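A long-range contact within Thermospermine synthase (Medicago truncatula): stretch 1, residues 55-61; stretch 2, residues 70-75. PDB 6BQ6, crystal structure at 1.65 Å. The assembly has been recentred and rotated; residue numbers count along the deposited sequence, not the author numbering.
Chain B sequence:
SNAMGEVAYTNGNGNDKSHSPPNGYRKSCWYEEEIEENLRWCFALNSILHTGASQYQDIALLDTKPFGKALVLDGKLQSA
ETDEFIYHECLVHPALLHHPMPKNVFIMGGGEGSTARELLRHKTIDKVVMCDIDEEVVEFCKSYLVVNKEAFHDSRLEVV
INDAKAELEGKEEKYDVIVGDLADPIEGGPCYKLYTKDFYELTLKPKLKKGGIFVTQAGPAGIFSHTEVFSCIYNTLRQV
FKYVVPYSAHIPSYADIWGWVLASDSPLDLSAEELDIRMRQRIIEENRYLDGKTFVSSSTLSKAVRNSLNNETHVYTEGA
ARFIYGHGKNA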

ATOM      1  N   GLN B  55      27.936   3.743  -2.064  1.00 33.96           N
ATOM      2  CA  GLN B  55      27.514   5.016  -2.695  1.00 34.30           C
ATOM      3  C   GLN B  55      26.808   4.791  -4.012  1.00 33.82           C
ATOM      4  O   GLN B  55      26.106   5.694  -4.480  1.00 34.08           O
ATOM      5  CB  GLN B  55      28.610   6.135  -2.783  1.00 37.79           C
ATOM      6  CG  GLN B  55      29.822   5.919  -3.644  1.00 39.92           C
ATOM      7  CD  GLN B  55      29.577   6.209  -5.124  1.00 39.03           C
ATOM      8  OE1 GLN B  55      29.300   7.344  -5.538  1.00 36.50           O
ATOM      9  NE2 GLN B  55      29.712   5.186  -5.924  1.00 40.14           N
ATOM     10  N   TYR B  56      26.934   3.586  -4.584  1.00 31.39           N
ATOM     11  CA  TYR B  56      26.148   3.224  -5.755  1.00 31.73           C
ATOM     12  C   TYR B  56      24.706   2.900  -5.441  1.00 31.98           C
ATOM     13  O   TYR B  56      23.821   3.238  -6.236  1.00 32.46           O
ATOM     14  CB  TYR B  56      26.733   2.020  -6.492  1.00 30.61           C
ATOM     15  CG  TYR B  56      28.038   2.314  -7.109  1.00 31.80           C
ATOM     16  CD1 TYR B  56      28.106   3.094  -8.271  1.00 32.75           C
ATOM     17  CD2 TYR B  56      29.204   1.834  -6.560  1.00 33.26           C
ATOM     18  CE1 TYR B  56      29.327   3.386  -8.837  1.00 33.33           C
ATOM     19  CE2 TYR B  56      30.432   2.120  -7.124  1.00 34.21           C
ATOM     20  CZ  TYR B  56      30.478   2.912  -8.257  1.00 32.84           C
ATOM     21  OH  TYR B  56      31.696   3.224  -8.820  1.00 37.78           O
ATOM     22  N   GLN B  57      24.442   2.195  -4.344  1.00 31.87           N
ATOM     23  CA  GLN B  57      23.080   1.648  -4.146  1.00 33.55           C
ATOM     24  C   GLN B  57      22.879   1.039  -2.765  1.00 32.93           C
ATOM     25  O   GLN B  57      23.829   0.567  -2.174  1.00 31.65           O
ATOM     26  CB  GLN B  57      22.766   0.580  -5.214  1.00 35.38           C
ATOM     27  CG  GLN B  57      23.705  -0.617  -5.152  1.00 35.95           C
ATOM     28  CD  GLN B  57      23.871  -1.326  -6.485  1.00 36.80           C
ATOM     29  OE1 GLN B  57      22.917  -1.452  -7.252  1.00 38.70           O
ATOM     30  NE2 GLN B  57      25.071  -1.802  -6.754  1.00 36.33           N
ATOM     31  N   ASP B  58      21.647   1.114  -2.251  1.00 34.30           N
ATOM     32  CA  ASP B  58      21.237   0.418  -1.041  1.00 35.35           C
ATOM     33  C   ASP B  58      21.041  -1.055  -1.355  1.00 31.67           C
ATOM     34  O   ASP B  58      20.701  -1.402  -2.459  1.00 32.49           O
ATOM     35  CB  ASP B  58      19.919   0.962  -0.474  1.00 39.50           C
ATOM     36  CG  ASP B  58      20.034   2.407   0.042  1.00 45.43           C
ATOM     37  OD1 ASP B  58      21.164   2.940   0.188  1.00 48.63           O
ATOM     38  OD2 ASP B  58      18.967   3.012   0.270  1.00 48.74           O
ATOM     39  N   ILE B  59      21.287  -1.883  -0.356  1.00 28.73           N
ATOM     40  CA  ILE B  59      21.311  -3.320  -0.485  1.00 30.93           C
ATOM     41  C   ILE B  59      20.462  -3.871   0.637  1.00 31.90           C
ATOM     42  O   ILE B  59      20.616  -3.445   1.754  1.00 33.94           O
ATOM     43  CB  ILE B  59      22.760  -3.854  -0.323  1.00 33.13           C
ATOM     44  CG1 ILE B  59      23.677  -3.133  -1.323  1.00 35.35           C
ATOM     45  CG2 ILE B  59      22.753  -5.358  -0.510  1.00 35.48           C
ATOM     46  CD1 ILE B  59      25.147  -3.135  -0.998  1.00 36.96           C
ATOM     47  N   ALA B  60      19.555  -4.801   0.338  1.00 28.62           N
ATOM     48  CA  ALA B  60      18.683  -5.416   1.353  1.00 28.80           C
ATOM     49  C   ALA B  60      18.472  -6.879   0.993  1.00 27.03           C
ATOM     50  O   ALA B  60      18.403  -7.217  -0.192  1.00 25.74           O
ATOM     51  CB  ALA B  60      17.343  -4.689   1.416  1.00 29.78           C
ATOM     52  N   LEU B  61      18.511  -7.754   1.993  1.00 25.55           N
ATOM     53  CA  LEU B  61      18.114  -9.138   1.843  1.00 25.31           C
ATOM     54  C   LEU B  61      16.899  -9.420   2.724  1.00 24.48           C
ATOM     55  O   LEU B  61      16.951  -9.248   3.962  1.00 26.29           O
ATOM     56  CB  LEU B  61      19.260 -10.057   2.182  1.00 25.60           C
ATOM     57  CG  LEU B  61      19.067 -11.538   1.873  1.00 28.07           C
ATOM     58  CD1 LEU B  61      19.048 -11.886   0.384  1.00 27.93           C
ATOM     59  CD2 LEU B  61      20.130 -12.355   2.603  1.00 30.30           C
ATOM     60  N   ALA B  70      15.105 -12.663  -0.773  1.00 24.83           N
ATOM     61  CA  ALA B  70      15.097 -11.795  -1.928  1.00 23.76           C
ATOM     62  C   ALA B  70      16.127 -10.706  -1.762  1.00 24.41           C
ATOM     63  O   ALA B  70      16.150 -10.037  -0.719  1.00 23.86           O
ATOM     64  CB  ALA B  70      13.728 -11.174  -2.083  1.00 24.25           C
ATOM     65  N   LEU B  71      16.943 -10.539  -2.804  1.00 22.83           N
ATOM     66  CA  LEU B  71      17.959  -9.515  -2.840  1.00 22.52           C
ATOM     67  C   LEU B  71      17.341  -8.313  -3.523  1.00 22.09           C
ATOM     68  O   LEU B  71      16.851  -8.422  -4.653  1.00 22.62           O
ATOM     69  CB  LEU B  71      19.194 -10.012  -3.566  1.00 22.97           C
ATOM     70  CG  LEU B  71      20.322  -8.989  -3.715  1.00 23.70           C
ATOM     71  CD1 LEU B  71      20.972  -8.670  -2.364  1.00 24.62           C
ATOM     72  CD2 LEU B  71      21.361  -9.472  -4.722  1.00 25.38           C
ATOM     73  N   VAL B  72      17.394  -7.172  -2.861  1.00 23.07           N
ATOM     74  CA  VAL B  72      16.858  -5.910  -3.367  1.00 24.83           C
ATOM     75  C   VAL B  72      17.932  -4.851  -3.414  1.00 26.48           C
ATOM     76  O   VAL B  72      18.611  -4.645  -2.421  1.00 25.66           O
ATOM     77  CB  VAL B  72      15.697  -5.467  -2.443  1.00 26.19           C
ATOM     78  CG1 VAL B  72      15.030  -4.159  -2.883  1.00 27.78           C
ATOM     79  CG2 VAL B  72      14.679  -6.594  -2.388  1.00 26.31           C
ATOM     80  N   LEU B  73      18.081  -4.203  -4.584  1.00 28.76           N
ATOM     81  CA  LEU B  73      19.080  -3.159  -4.755  1.00 32.95           C
ATOM     82  C   LEU B  73      18.360  -1.877  -5.115  1.00 34.64           C
ATOM     83  O   LEU B  73      17.604  -1.855  -6.085  1.00 37.62           O
ATOM     84  CB  LEU B  73      20.088  -3.491  -5.833  1.00 33.49           C
ATOM     85  CG  LEU B  73      20.965  -4.719  -5.602  1.00 34.68           C
ATOM     86  CD1 LEU B  73      21.947  -4.893  -6.748  1.00 36.09           C
ATOM     87  CD2 LEU B  73      21.691  -4.722  -4.261  1.00 35.21           C
ATOM     88  N   ASP B  74      18.559  -0.855  -4.295  1.00 38.79           N
ATOM     89  CA  ASP B  74      17.867   0.449  -4.438  1.00 42.17           C
ATOM     90  C   ASP B  74      16.355   0.262  -4.591  1.00 41.90           C
ATOM     91  O   ASP B  74      15.729   0.831  -5.473  1.00 43.87           O
ATOM     92  CB  ASP B  74      18.490   1.253  -5.594  1.00 43.13           C
ATOM     93  CG  ASP B  74      19.676   2.152  -5.142  1.00 44.67           C
ATOM     94  OD1 ASP B  74      19.799   2.532  -3.945  1.00 44.97           O
ATOM     95  OD2 ASP B  74      20.467   2.505  -6.021  1.00 45.53           O
ATOM     96  N   GLY B  75      15.804  -0.590  -3.731  1.00 40.56           N
ATOM     97  CA  GLY B  75      14.389  -0.920  -3.712  1.00 39.59           C
ATOM     98  C   GLY B  75      13.830  -1.680  -4.896  1.00 38.85           C
ATOM     99  O   GLY B  75      12.599  -1.775  -5.046  1.00 38.12           O
TER

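Two neighbouring antiparallel strands illustrate a general principle: the backbone sets the register, side chains of alternate residues sort onto two faces, and where the regular pairing runs out a polar side chain can take over the role of a main-chain acceptor. In thermospermine synthase, strands 58-61 and 70-73 run at 167° to each other, their axes approaching to 4.8 Å, and the two stretches bury 476 Å² between them.

At the start of stretch 2, Ala 70 contributes through its backbone. Its CB points away from stretch 1, but its carbonyl lies beside the partner strand, where Leu 61 CA approaches Ala 70 O at 3.4 Å in a CA-H...O contact. Its methyl group is buried but takes no part in the contact with stretch 1.

Leu 71 faces Leu 61 in a non-hydrogen-bonded pair, with CA atoms 4.7 Å apart. Both leucines adopt the t,p rotamer, and the end of each side chain comes nearer to the opposing stretch than its CA-to-CB direction alone would suggest. Leu 61 CD1 lies 4.4 Å from Leu 71 CB, while Leu 71 CD1 reaches diagonally to Ile 59 CG2 at 4.2 Å. Such branched, flexible hydrocarbon chains suit a buried face, where the side chains meet through apolar packing.

The next pair reverses both face and bonding. Val 72 and Ala 60 exchange two main-chain hydrogen bonds, Val 72 N to Ala 60 O and Ala 60 N to Val 72 O, each 2.9 Å long. The first is nearly straight at 172°; the second is more bent, at 144°. The same carbonyls also receive CA-H...O contacts, Leu 71 CA to Ala 60 O at 3.5 Å and Ile 59 CA to Val 72 O at 3.6 Å. On the face these two residues share, Ala 60 CB meets Val 72 CB at 4.3 Å, a small residue set against a beta-branched one well suited to extended backbone.

Leu 73 returns to the face of Leu 71, Ile 59 and Leu 61. In its m,t rotamer it packs CD2 against Ile 59 CG1 at 3.9 Å, and its CD1 lies 3.6 Å from Gln 57 OE1. Gln 57 NE2 is hydrogen-bonded elsewhere in the structure.

Asp 74 lies just beyond the strand, with positive phi and psi (50/46), yet it closes the ladder. Its N donates to Asp 58 O at 2.9 Å, and that same oxygen accepts a CA-H...O contact from Leu 73 CA at 3.3 Å. In return, Asp 58 N donates to Asp 74 OD1, again at 2.9 Å, so a carboxylate stands in for a backbone carbonyl. The arrangement brings like charges together, Asp 58 OD2 lying 4.3 Å from Asp 74 OD1, but both residues are exposed.

Gly 75 ends the stretch without contact; its positive phi favours glycine.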